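Local coordinates for anopheles Plasmodium-responsive Leucine-rich repeat protein 1B (Anopheles gambiae, PDB 4XGO), which is a mosquito leucine-rich repeat protein, here its repeat domain, that probably takes part in the response to Plasmodium by partnering related proteins such as LRIM1, at residues Leu228-Val233 against Leu251-Leu256; Tyr276-His281 against Leu295-Leu300; Ala42-His47 against Phe67-Leu72; Glu36-Asn41 against Arg60-His65. All blocks are in the same frame, centred on the assembly; numbering follows the deposited sequence.

Contact 1: residues Leu228-Val233 against Leu251-Leu256; sequences LERLYV and LKVLDL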
# COMPACT_ATOMS: atom_id res chain seq x y z
N LEU A 228 26.72 -6.46 23.64
CA LEU A 228 26.36 -6.67 22.25
C LEU A 228 26.19 -8.15 21.94
O LEU A 228 27.07 -8.96 22.25
CB LEU A 228 27.41 -6.06 21.33
CG LEU A 228 27.10 -6.09 19.84
CD1 LEU A 228 25.94 -5.18 19.46
CD2 LEU A 228 28.34 -5.72 19.04
N GLU A 229 25.04 -8.50 21.36
CA GLU A 229 24.72 -9.89 21.01
C GLU A 229 24.64 -10.14 19.51
O GLU A 229 25.00 -11.22 19.04
CB GLU A 229 23.39 -10.32 21.63
CG GLU A 229 23.45 -10.48 23.15
CD GLU A 229 22.13 -10.92 23.74
OE1 GLU A 229 21.35 -11.59 23.02
OE2 GLU A 229 21.87 -10.58 24.92
N ARG A 230 24.16 -9.16 18.75
CA ARG A 230 23.92 -9.37 17.31
C ARG A 230 24.41 -8.17 16.52
O ARG A 230 24.01 -7.03 16.80
CB ARG A 230 22.44 -9.63 17.04
CG ARG A 230 21.85 -10.74 17.91
CD ARG A 230 20.42 -11.02 17.53
NE ARG A 230 19.90 -12.15 18.27
CZ ARG A 230 19.47 -12.10 19.54
NH1 ARG A 230 19.51 -10.97 20.25
NH2 ARG A 230 19.00 -13.22 20.10
N LEU A 231 25.27 -8.45 15.54
CA LEU A 231 25.85 -7.43 14.68
C LEU A 231 25.65 -7.84 13.23
O LEU A 231 26.17 -8.89 12.76
CB LEU A 231 27.34 -7.23 14.99
CG LEU A 231 28.11 -6.32 14.04
CD1 LEU A 231 27.60 -4.90 14.09
CD2 LEU A 231 29.60 -6.35 14.35
N TYR A 232 24.85 -7.05 12.51
CA TYR A 232 24.56 -7.32 11.12
C TYR A 232 25.21 -6.27 10.24
O TYR A 232 24.93 -5.07 10.36
CB TYR A 232 23.06 -7.31 10.87
CG TYR A 232 22.29 -8.28 11.73
CD1 TYR A 232 21.80 -7.89 12.96
CD2 TYR A 232 22.05 -9.57 11.30
CE1 TYR A 232 21.09 -8.79 13.76
CE2 TYR A 232 21.34 -10.47 12.09
CZ TYR A 232 20.86 -10.06 13.32
OH TYR A 232 20.13 -10.94 14.12
N VAL A 233 26.08 -6.71 9.34
CA VAL A 233 26.75 -5.80 8.43
C VAL A 233 26.79 -6.39 7.03
O VAL A 233 27.75 -6.21 6.28
CB VAL A 233 28.17 -5.39 8.90
CG1 VAL A 233 28.59 -4.11 8.22
CG2 VAL A 233 28.24 -5.15 10.39
N LEU A 251 28.66 -11.65 22.23
CA LEU A 251 28.34 -11.67 20.79
C LEU A 251 28.04 -13.06 20.28
O LEU A 251 28.89 -13.96 20.35
CB LEU A 251 29.46 -11.05 19.96
CG LEU A 251 29.13 -10.77 18.49
CD1 LEU A 251 28.08 -9.67 18.35
CD2 LEU A 251 30.37 -10.34 17.75
N LYS A 252 26.84 -13.24 19.74
CA LYS A 252 26.46 -14.56 19.25
C LYS A 252 26.03 -14.61 17.79
O LYS A 252 26.02 -15.70 17.22
CB LYS A 252 25.44 -15.21 20.17
CG LYS A 252 24.13 -14.49 20.33
CD LYS A 252 23.34 -15.15 21.44
CE LYS A 252 21.88 -14.74 21.42
NZ LYS A 252 21.09 -15.57 22.37
N VAL A 253 25.74 -13.47 17.18
CA VAL A 253 25.39 -13.41 15.77
C VAL A 253 26.28 -12.38 15.08
O VAL A 253 26.37 -11.25 15.52
CB VAL A 253 23.93 -13.03 15.57
CG1 VAL A 253 23.61 -12.89 14.09
CG2 VAL A 253 23.00 -14.04 16.23
N LEU A 254 26.92 -12.81 14.00
CA LEU A 254 27.75 -11.94 13.17
C LEU A 254 27.47 -12.22 11.71
O LEU A 254 27.79 -13.30 11.21
CB LEU A 254 29.23 -12.14 13.49
CG LEU A 254 30.22 -11.22 12.77
CD1 LEU A 254 29.88 -9.76 13.08
CD2 LEU A 254 31.66 -11.54 13.16
N ASP A 255 26.85 -11.25 11.04
CA ASP A 255 26.47 -11.39 9.64
C ASP A 255 27.40 -10.50 8.79
O ASP A 255 27.28 -9.30 8.80
CB ASP A 255 25.00 -11.04 9.42
CG ASP A 255 24.53 -11.29 8.01
OD1 ASP A 255 25.34 -11.66 7.12
OD2 ASP A 255 23.33 -11.07 7.74
N LEU A 256 28.31 -11.14 8.07
CA LEU A 256 29.26 -10.46 7.17
C LEU A 256 28.99 -10.80 5.70
O LEU A 256 29.84 -10.59 4.82
CB LEU A 256 30.69 -10.85 7.56
CG LEU A 256 31.12 -10.55 8.98
CD1 LEU A 256 32.50 -11.12 9.24
CD2 LEU A 256 31.04 -9.06 9.25
O HOH W 1 18.91 -14.24 23.37
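Leu231 N donates to Val253 O at 3.0 Å between the parallel strands 230-232 and 253-255. Asp255 N donates to Leu231 O, and Val233 N to Asp255 O, alternating along the strands. At the start of the ladder Glu229 O takes two donors. Val253 N lies nearly in line with its C=O, and Lys252 N comes in at 2.8 Å from a more bent angle of 136°.

Apolar contacts fill the buried face. Leu231 and Leu254 lie side by side, pointing the same way. In both, CG is anti to the backbone N, which brings Leu231 CD2 within 3.6 Å of Leu254 CD1. Leu251 lies alongside Leu228, its CD1 4.0 Å from Leu228 CG and close to Glu229 O.

The other face carries Arg230, Tyr232, Val253 and Asp255. Val253 CG1 approaches Tyr232 CE2 at 3.9 Å, and the CB of Asp255 meets the same ring at CD2. The carboxylate of Asp255 stands 78° to the ring plane, and its OD1 is bonded to Ser257.

Charges gather at one end. Lys252 CE lies over a face of the Arg230 guanidinium, 3.5 Å from Arg230 NH2. Lys252 NZ donates to a water, which Arg230 NH2 also reaches weakly. Glu229 OE1, 4.0 Å from Lys252 NZ, probably eases the repulsion between the two cations. Arg230 NH1 forms a salt bridge with Asp206 on the preceding strand and meets Glu229 OE1, well out of the guanidinium plane, by charge alone.

Parallel strands one repeat apart, with leucines inward and polar side chains outward, form the ladder of a leucine-rich repeat solenoid.

Contact 2: residues Tyr276-His281 against Leu295-Leu300; sequences YLYLDH and LKNLTL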
# COMPACT_ATOMS: atom_id res chain seq x y z
N TYR A 276 26.02 -17.97 15.35
CA TYR A 276 25.64 -17.78 13.96
C TYR A 276 26.67 -16.88 13.29
O TYR A 276 26.92 -15.77 13.77
CB TYR A 276 24.26 -17.15 13.87
CG TYR A 276 23.19 -17.96 14.56
CD1 TYR A 276 22.98 -17.84 15.92
CD2 TYR A 276 22.41 -18.86 13.85
CE1 TYR A 276 22.00 -18.59 16.57
CE2 TYR A 276 21.44 -19.62 14.48
CZ TYR A 276 21.23 -19.48 15.84
OH TYR A 276 20.26 -20.23 16.47
N LEU A 277 27.30 -17.39 12.23
CA LEU A 277 28.32 -16.63 11.52
C LEU A 277 28.06 -16.79 10.05
O LEU A 277 28.08 -17.92 9.53
CB LEU A 277 29.71 -17.17 11.86
CG LEU A 277 30.91 -16.55 11.12
CD1 LEU A 277 30.97 -15.06 11.35
CD2 LEU A 277 32.20 -17.20 11.59
N TYR A 278 27.78 -15.68 9.37
CA TYR A 278 27.44 -15.70 7.96
C TYR A 278 28.53 -15.06 7.12
O TYR A 278 28.74 -13.84 7.21
CB TYR A 278 26.12 -14.99 7.70
CG TYR A 278 25.01 -15.53 8.57
CD1 TYR A 278 24.44 -16.77 8.31
CD2 TYR A 278 24.56 -14.82 9.66
CE1 TYR A 278 23.42 -17.28 9.12
CE2 TYR A 278 23.54 -15.30 10.47
CZ TYR A 278 22.98 -16.53 10.19
OH TYR A 278 21.97 -17.01 11.03
N LEU A 279 29.22 -15.88 6.31
CA LEU A 279 30.32 -15.42 5.45
C LEU A 279 30.05 -15.59 3.97
O LEU A 279 30.92 -15.30 3.13
CB LEU A 279 31.60 -16.17 5.79
CG LEU A 279 32.09 -16.05 7.22
CD1 LEU A 279 33.31 -16.91 7.41
CD2 LEU A 279 32.36 -14.59 7.58
N ASP A 280 28.84 -16.04 3.63
CA ASP A 280 28.54 -16.33 2.24
C ASP A 280 28.58 -15.06 1.39
O ASP A 280 28.35 -13.95 1.88
CB ASP A 280 27.17 -17.04 2.11
CG ASP A 280 26.03 -16.18 2.58
OD1 ASP A 280 25.76 -16.16 3.79
OD2 ASP A 280 25.44 -15.46 1.74
N HIS A 281 28.85 -15.25 0.11
CA HIS A 281 28.89 -14.18 -0.89
C HIS A 281 29.97 -13.14 -0.59
O HIS A 281 29.70 -11.97 -0.29
CB HIS A 281 27.49 -13.54 -1.06
CG HIS A 281 26.49 -14.46 -1.69
ND1 HIS A 281 25.73 -15.34 -0.95
CD2 HIS A 281 26.15 -14.65 -2.98
CE1 HIS A 281 24.94 -16.02 -1.77
NE2 HIS A 281 25.19 -15.63 -3.01
N LEU A 295 28.91 -23.19 17.75
CA LEU A 295 28.43 -22.76 16.43
C LEU A 295 27.24 -23.59 15.94
O LEU A 295 27.34 -24.81 15.85
CB LEU A 295 29.58 -22.83 15.43
CG LEU A 295 29.48 -22.01 14.14
CD1 LEU A 295 29.33 -20.53 14.42
CD2 LEU A 295 30.73 -22.27 13.31
N LYS A 296 26.12 -22.93 15.64
CA LYS A 296 24.90 -23.57 15.16
C LYS A 296 24.66 -23.41 13.67
O LYS A 296 24.08 -24.30 13.03
CB LYS A 296 23.68 -22.99 15.86
CG LYS A 296 23.62 -23.15 17.37
CD LYS A 296 22.17 -23.19 17.84
CE LYS A 296 21.89 -22.33 19.06
NZ LYS A 296 22.70 -22.73 20.25
N ASN A 297 25.02 -22.25 13.11
CA ASN A 297 24.85 -22.00 11.69
C ASN A 297 26.04 -21.21 11.17
O ASN A 297 26.41 -20.17 11.72
CB ASN A 297 23.53 -21.29 11.40
CG ASN A 297 23.13 -21.39 9.93
OD1 ASN A 297 23.92 -21.85 9.10
ND2 ASN A 297 21.92 -20.95 9.61
N LEU A 298 26.67 -21.74 10.13
CA LEU A 298 27.83 -21.13 9.50
C LEU A 298 27.57 -21.17 8.02
O LEU A 298 27.30 -22.24 7.47
CB LEU A 298 29.09 -21.95 9.80
CG LEU A 298 30.41 -21.56 9.12
CD1 LEU A 298 30.87 -20.19 9.57
CD2 LEU A 298 31.50 -22.58 9.41
N THR A 299 27.63 -20.02 7.34
CA THR A 299 27.46 -20.02 5.89
C THR A 299 28.76 -19.63 5.21
O THR A 299 29.46 -18.72 5.66
CB THR A 299 26.31 -19.14 5.43
OG1 THR A 299 26.56 -17.77 5.79
CG2 THR A 299 25.00 -19.61 6.04
N LEU A 300 29.09 -20.35 4.16
CA LEU A 300 30.41 -20.27 3.50
C LEU A 300 30.36 -20.22 1.97
O LEU A 300 31.41 -20.07 1.33
CB LEU A 300 31.23 -21.50 3.90
CG LEU A 300 31.50 -21.72 5.38
CD1 LEU A 300 32.19 -23.05 5.58
CD2 LEU A 300 32.31 -20.56 5.95
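Thr299 and Asp280 form a side-chain bond where the last two strands of the leucine-rich repeat ladder, 276-278 and 297-299, come together. Thr299 OG1 donates to Asp280 OD1 at 2.7 Å, on the anti lone pair of that oxygen. Thr299 OG1 sits between the backbone N and the carbonyl carbon (chi1 62°). There it also lies in the plane of the Tyr278 ring, at its edge, 3.4 Å from CD1. Thr299 CG2 packs 3.7 Å from Tyr278 CD1.

Along the strands, Leu277 N donates to Asn297 O, Thr299 N to Leu277 O, and Leu279 N to Thr299 O. Leu279 N also has a weak bond to Thr299 OG1.

Beneath the strands, Leu277 CD2 meets Leu298 CD1 at 3.8 Å, with both side chains pointing the same way. On the outer face Asn297 CB touches Tyr276 CD2 at 3.6 Å. Its amide plane is turned 64° from the ring. Lys296 CB lies over one face of the Tyr276 ring, and Lys296 CE reaches Tyr276 OH at 3.7 Å.

A second shell holds these groups. Asn303 ND2 bonds the carbonyls of Leu279 and Leu300, and the His281 ring stacks with those of His258 and His302. The rotation of the Asp280 carboxylate is fixed from both ends, because His281 ND1 donates to Asp280 OD2 at 2.7 Å, only 8° out of the imidazole plane.

Contact 3: residues Ala42-His47 against Phe67-Leu72; sequences AFAYAH and FQNVPL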
# COMPACT_ATOMS: atom_id res chain seq x y z
N ALA A 42 -13.54 21.41 16.67
CA ALA A 42 -14.20 20.11 16.53
C ALA A 42 -14.41 19.40 17.86
O ALA A 42 -15.43 18.73 18.05
CB ALA A 42 -13.40 19.22 15.59
N PHE A 43 -13.44 19.53 18.77
CA PHE A 43 -13.50 18.87 20.07
C PHE A 43 -13.96 19.73 21.25
O PHE A 43 -13.76 19.36 22.42
CB PHE A 43 -12.15 18.21 20.38
CG PHE A 43 -11.70 17.25 19.31
CD1 PHE A 43 -12.38 16.07 19.11
CD2 PHE A 43 -10.62 17.55 18.49
CE1 PHE A 43 -11.99 15.18 18.11
CE2 PHE A 43 -10.22 16.67 17.50
CZ PHE A 43 -10.91 15.48 17.31
N ALA A 44 -14.65 20.82 20.95
CA ALA A 44 -15.10 21.78 21.97
C ALA A 44 -15.99 21.19 23.08
O ALA A 44 -15.99 21.70 24.21
CB ALA A 44 -15.84 22.92 21.27
N TYR A 45 -16.75 20.16 22.75
CA TYR A 45 -17.65 19.49 23.68
C TYR A 45 -17.19 18.08 24.06
O TYR A 45 -18.00 17.23 24.48
CB TYR A 45 -19.05 19.43 23.06
CG TYR A 45 -19.56 20.81 22.71
CD1 TYR A 45 -20.12 21.63 23.68
CD2 TYR A 45 -19.44 21.30 21.41
CE1 TYR A 45 -20.57 22.89 23.38
CE2 TYR A 45 -19.90 22.57 21.09
CZ TYR A 45 -20.46 23.36 22.08
OH TYR A 45 -20.92 24.63 21.77
N ALA A 46 -15.88 17.83 23.92
CA ALA A 46 -15.32 16.51 24.14
C ALA A 46 -14.00 16.60 24.91
O ALA A 46 -13.00 16.00 24.52
CB ALA A 46 -15.10 15.81 22.80
N HIS A 47 -14.03 17.33 26.02
CA HIS A 47 -12.81 17.57 26.81
C HIS A 47 -12.31 16.34 27.57
O HIS A 47 -11.19 16.37 28.10
CB HIS A 47 -13.02 18.73 27.79
CG HIS A 47 -13.44 20.02 27.15
ND1 HIS A 47 -12.79 20.56 26.05
CD2 HIS A 47 -14.41 20.91 27.49
CE1 HIS A 47 -13.35 21.71 25.74
NE2 HIS A 47 -14.33 21.95 26.59
N PHE A 67 -6.13 20.95 19.20
CA PHE A 67 -5.96 20.13 20.40
C PHE A 67 -6.02 20.88 21.74
O PHE A 67 -5.90 20.27 22.81
CB PHE A 67 -4.70 19.25 20.31
CG PHE A 67 -4.69 18.32 19.12
CD1 PHE A 67 -5.79 17.52 18.82
CD2 PHE A 67 -3.58 18.25 18.27
CE1 PHE A 67 -5.80 16.69 17.70
CE2 PHE A 67 -3.58 17.42 17.16
CZ PHE A 67 -4.68 16.62 16.88
N GLN A 68 -6.23 22.20 21.68
CA GLN A 68 -6.47 22.97 22.90
C GLN A 68 -7.68 22.44 23.67
O GLN A 68 -7.70 22.51 24.90
CB GLN A 68 -6.70 24.43 22.56
CG GLN A 68 -5.49 25.11 21.99
CD GLN A 68 -5.55 26.60 22.20
OE1 GLN A 68 -6.54 27.24 21.87
NE2 GLN A 68 -4.50 27.15 22.80
N ASN A 69 -8.65 21.89 22.96
CA ASN A 69 -9.85 21.33 23.58
C ASN A 69 -9.67 19.94 24.18
O ASN A 69 -10.58 19.45 24.86
CB ASN A 69 -11.00 21.28 22.57
CG ASN A 69 -11.58 22.65 22.29
OD1 ASN A 69 -11.84 23.44 23.21
ND2 ASN A 69 -11.83 22.94 21.01
N VAL A 70 -8.51 19.30 23.95
CA VAL A 70 -8.25 17.98 24.51
C VAL A 70 -6.97 17.95 25.37
O VAL A 70 -6.00 17.23 25.07
CB VAL A 70 -8.27 16.86 23.42
CG1 VAL A 70 -9.68 16.66 22.90
CG2 VAL A 70 -7.33 17.17 22.26
N PRO A 71 -6.98 18.67 26.51
CA PRO A 71 -5.75 18.79 27.31
C PRO A 71 -5.32 17.50 28.04
O PRO A 71 -4.17 17.41 28.47
CB PRO A 71 -6.09 19.90 28.30
CG PRO A 71 -7.56 19.79 28.49
CD PRO A 71 -8.10 19.40 27.14
N LEU A 72 -6.20 16.51 28.11
CA LEU A 72 -5.87 15.25 28.76
C LEU A 72 -5.28 14.23 27.79
O LEU A 72 -5.04 13.11 28.18
CB LEU A 72 -7.11 14.64 29.41
CG LEU A 72 -7.84 15.54 30.41
CD1 LEU A 72 -9.01 14.76 30.99
CD2 LEU A 72 -6.89 16.02 31.50
O HOH W 2 -10.94 21.15 18.97
O HOH W 3 -8.74 16.03 26.87
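Asn69 reaches across from 67-72 and lies against the backbone of the turn in 42-47. Its CB rests on Phe43 O at 3.4 Å and also meets Phe43 CB. Its CG is anti to the carbonyl carbon (chi1 -74°), which carries the amide over the start of Ala44. There Asn69 CG lies 3.6 Å from Ala44 CA. At the tip the two branches part. Asn69 OD1 comes to within 3.4 Å of His47 CE1. Asn69 ND2 packs by Ala44 N and donates to a water at 2.9 Å. The same water accepts from Phe43 N, so it bridges the amide to the turn.

The backbone of Asn69 supplies the direct polar link. His47 ND1 donates to Asn69 O at 2.7 Å in an almost straight bond, 175° at the hydrogen. The oxygen lies close to the imidazole plane and offers a lone pair in its carbonyl plane. This places the proton on ND1. Asn69 thus meets His47 with both its backbone and its side-chain oxygen, the imidazole and amide planes being 44° apart. A second water accepts from Leu72 N and donates to His47 O.

On the buried side, Phe43 CB packs on Val70 CG1 at 3.9 Å. The Phe43 and Phe67 rings meet more loosely, with Phe43 CE2 4.4 Å from Phe67 CE1.

A type I turn, with Ala46 N bonded to Phe43 O, shapes 42-47. The two segments are loops of successive repeats, one on each side of strand 51-53 in the chain. Both phenylalanines touch Leu52 of that strand, while Phe43 and Ala46 also pack on Leu15 of the second subunit.

Contact 4: residues Glu36-Asn41 against Arg60-His65; sequences EEIDTN and RYLPPH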
# COMPACT_ATOMS: atom_id res chain seq x y z
N GLU A 36 -11.93 14.51 6.09
CA GLU A 36 -11.05 15.35 5.30
C GLU A 36 -10.76 16.66 6.04
O GLU A 36 -9.64 16.88 6.45
CB GLU A 36 -11.61 15.61 3.91
CG GLU A 36 -10.59 16.23 2.96
CD GLU A 36 -11.18 16.59 1.61
OE1 GLU A 36 -12.38 16.33 1.36
OE2 GLU A 36 -10.43 17.16 0.79
N GLU A 37 -11.74 17.51 6.24
CA GLU A 37 -11.49 18.76 6.97
C GLU A 37 -11.82 18.56 8.45
O GLU A 37 -12.74 17.83 8.80
CB GLU A 37 -12.28 19.93 6.38
CG GLU A 37 -12.05 21.24 7.11
CD GLU A 37 -12.68 22.44 6.43
OE1 GLU A 37 -13.72 22.28 5.75
OE2 GLU A 37 -12.12 23.56 6.57
N ILE A 38 -11.04 19.20 9.32
CA ILE A 38 -11.35 19.25 10.74
C ILE A 38 -11.45 20.71 11.15
O ILE A 38 -10.53 21.48 10.90
CB ILE A 38 -10.26 18.60 11.59
CG1 ILE A 38 -10.10 17.12 11.22
CG2 ILE A 38 -10.61 18.72 13.07
CD1 ILE A 38 -8.96 16.45 11.94
N ASP A 39 -12.55 21.09 11.79
CA ASP A 39 -12.70 22.45 12.29
C ASP A 39 -11.88 22.64 13.55
O ASP A 39 -11.74 21.71 14.34
CB ASP A 39 -14.17 22.75 12.60
CG ASP A 39 -15.01 22.94 11.35
OD1 ASP A 39 -14.46 22.96 10.23
OD2 ASP A 39 -16.25 23.07 11.50
N THR A 40 -11.36 23.86 13.77
CA THR A 40 -10.56 24.13 14.96
C THR A 40 -11.28 23.77 16.24
O THR A 40 -10.66 23.31 17.19
CB THR A 40 -10.13 25.62 15.03
OG1 THR A 40 -9.42 25.98 13.84
CG2 THR A 40 -9.22 25.86 16.24
N ASN A 41 -12.59 24.01 16.29
CA ASN A 41 -13.38 23.72 17.49
C ASN A 41 -14.03 22.34 17.50
O ASN A 41 -14.96 22.10 18.27
CB ASN A 41 -14.46 24.81 17.72
CG ASN A 41 -15.56 24.78 16.67
OD1 ASN A 41 -15.45 24.10 15.66
ND2 ASN A 41 -16.63 25.57 16.89
N ARG A 60 -5.81 16.48 5.42
CA ARG A 60 -4.76 17.22 4.70
C ARG A 60 -4.04 18.25 5.57
O ARG A 60 -2.84 18.47 5.41
CB ARG A 60 -5.37 17.89 3.47
CG ARG A 60 -4.40 18.65 2.60
CD ARG A 60 -3.45 17.76 1.83
NE ARG A 60 -2.42 18.59 1.19
CZ ARG A 60 -1.29 18.98 1.78
NH1 ARG A 60 -1.01 18.63 3.03
NH2 ARG A 60 -0.44 19.75 1.09
N TYR A 61 -4.79 18.87 6.49
CA TYR A 61 -4.25 19.88 7.42
C TYR A 61 -4.85 19.70 8.79
O TYR A 61 -6.00 19.28 8.93
CB TYR A 61 -4.62 21.30 6.97
CG TYR A 61 -4.29 21.61 5.55
CD1 TYR A 61 -2.98 21.86 5.17
CD2 TYR A 61 -5.29 21.65 4.58
CE1 TYR A 61 -2.67 22.14 3.84
CE2 TYR A 61 -4.99 21.92 3.26
CZ TYR A 61 -3.68 22.17 2.90
OH TYR A 61 -3.40 22.44 1.58
N LEU A 62 -4.06 20.04 9.81
CA LEU A 62 -4.56 20.19 11.17
C LEU A 62 -4.61 21.68 11.52
O LEU A 62 -3.60 22.37 11.37
CB LEU A 62 -3.65 19.51 12.17
CG LEU A 62 -3.50 17.99 12.10
CD1 LEU A 62 -2.44 17.57 13.10
CD2 LEU A 62 -4.80 17.26 12.37
N PRO A 63 -5.75 22.17 12.02
CA PRO A 63 -5.75 23.55 12.55
C PRO A 63 -4.80 23.67 13.74
O PRO A 63 -4.73 22.76 14.55
CB PRO A 63 -7.20 23.77 12.97
CG PRO A 63 -7.99 22.67 12.34
CD PRO A 63 -7.06 21.52 12.17
N PRO A 64 -4.06 24.78 13.86
CA PRO A 64 -3.01 24.86 14.90
C PRO A 64 -3.51 24.68 16.33
O PRO A 64 -2.77 24.16 17.17
CB PRO A 64 -2.40 26.26 14.71
CG PRO A 64 -3.04 26.87 13.52
CD PRO A 64 -4.08 25.95 12.96
N HIS A 65 -4.74 25.12 16.62
CA HIS A 65 -5.27 25.05 17.99
C HIS A 65 -6.32 23.94 18.18
O HIS A 65 -7.05 23.92 19.16
CB HIS A 65 -5.84 26.42 18.40
CG HIS A 65 -4.86 27.54 18.29
ND1 HIS A 65 -3.64 27.53 18.93
CD2 HIS A 65 -4.91 28.71 17.61
CE1 HIS A 65 -2.99 28.65 18.66
NE2 HIS A 65 -3.73 29.38 17.85
O HOH W 4 -7.75 18.59 5.89
O HOH W 5 -8.40 20.24 8.43
O HOH W 6 -6.52 26.53 15.08
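Pro63 lays its ring against the chain at Ile38 and Thr40. Among the flat groups, the Tyr61 ring has Arg60 CG over one face, 3.4 Å above its plane and toward the rim. In turn Tyr61 CE1 lies over the centre of one face of the Arg60 guanidinium. Arg60 NH1 continues to Ser84.

The Pro63 ring makes the closest approaches to 36-41. Its CG sits 3.2 Å from Ile38 O, and its CB 3.3 Å from Thr40 OG1. Thr40 has OG1 anti to its carbonyl carbon (chi1 -57°), which sets the hydroxyl beside the proline and turns CG2 toward His65. Thr40 CG2 lies 4.1 Å from His65 CB. Deeper in, Ile38 CD1 touches Leu62 CD2 at 4.3 Å.

Three waters bridge the segments, two joining backbones and one a hydroxyl to a backbone N-H. One donates to Glu36 O at 2.6 Å and accepts from Arg60 N. The next accepts from Ile38 N and donates to Tyr61 O, also at 2.6 Å. The third accepts from His65 N at 2.7 Å and is hydrogen-bonded to Thr40 OG1.

The CA atoms of Glu36 and Arg60 are too far apart for strand pairing, so water replaces direct amide bonds. Glu37 and Ile38 instead pair in a parallel ladder with a strand of the second subunit. Glu36 bonds Ser7 and Asp39 bonds His9, both of the second subunit. Such water-bridged segments of successive turns, one opening with a short strand, are consistent with the side of a leucine-rich repeat solenoid away from the main strand ladder.

How the contacts relate
Contacts 1 and 2 belong to one parallel strand ladder, with strands 253-255 and 276-278 as neighbours. Lys252 O and Tyr276 N, and Leu256 N and Tyr278 O, are probably hydrogen-bonded between them. Contacts 3 and 4 lie on the opposite side of the chain's centre, with centres about 47 to 56 Å from those of contacts 1 and 2. They join the segments before and after strand 51-53, mostly loop apart from the end of strand 35-38, and touch through Asn69 and Phe67. The ladder contacts combine direct backbone bonds with leucine packing. The loop contacts bury less surface and rely more on water. All four are partly buried, but just contacts 3 and 4 meet the second subunit.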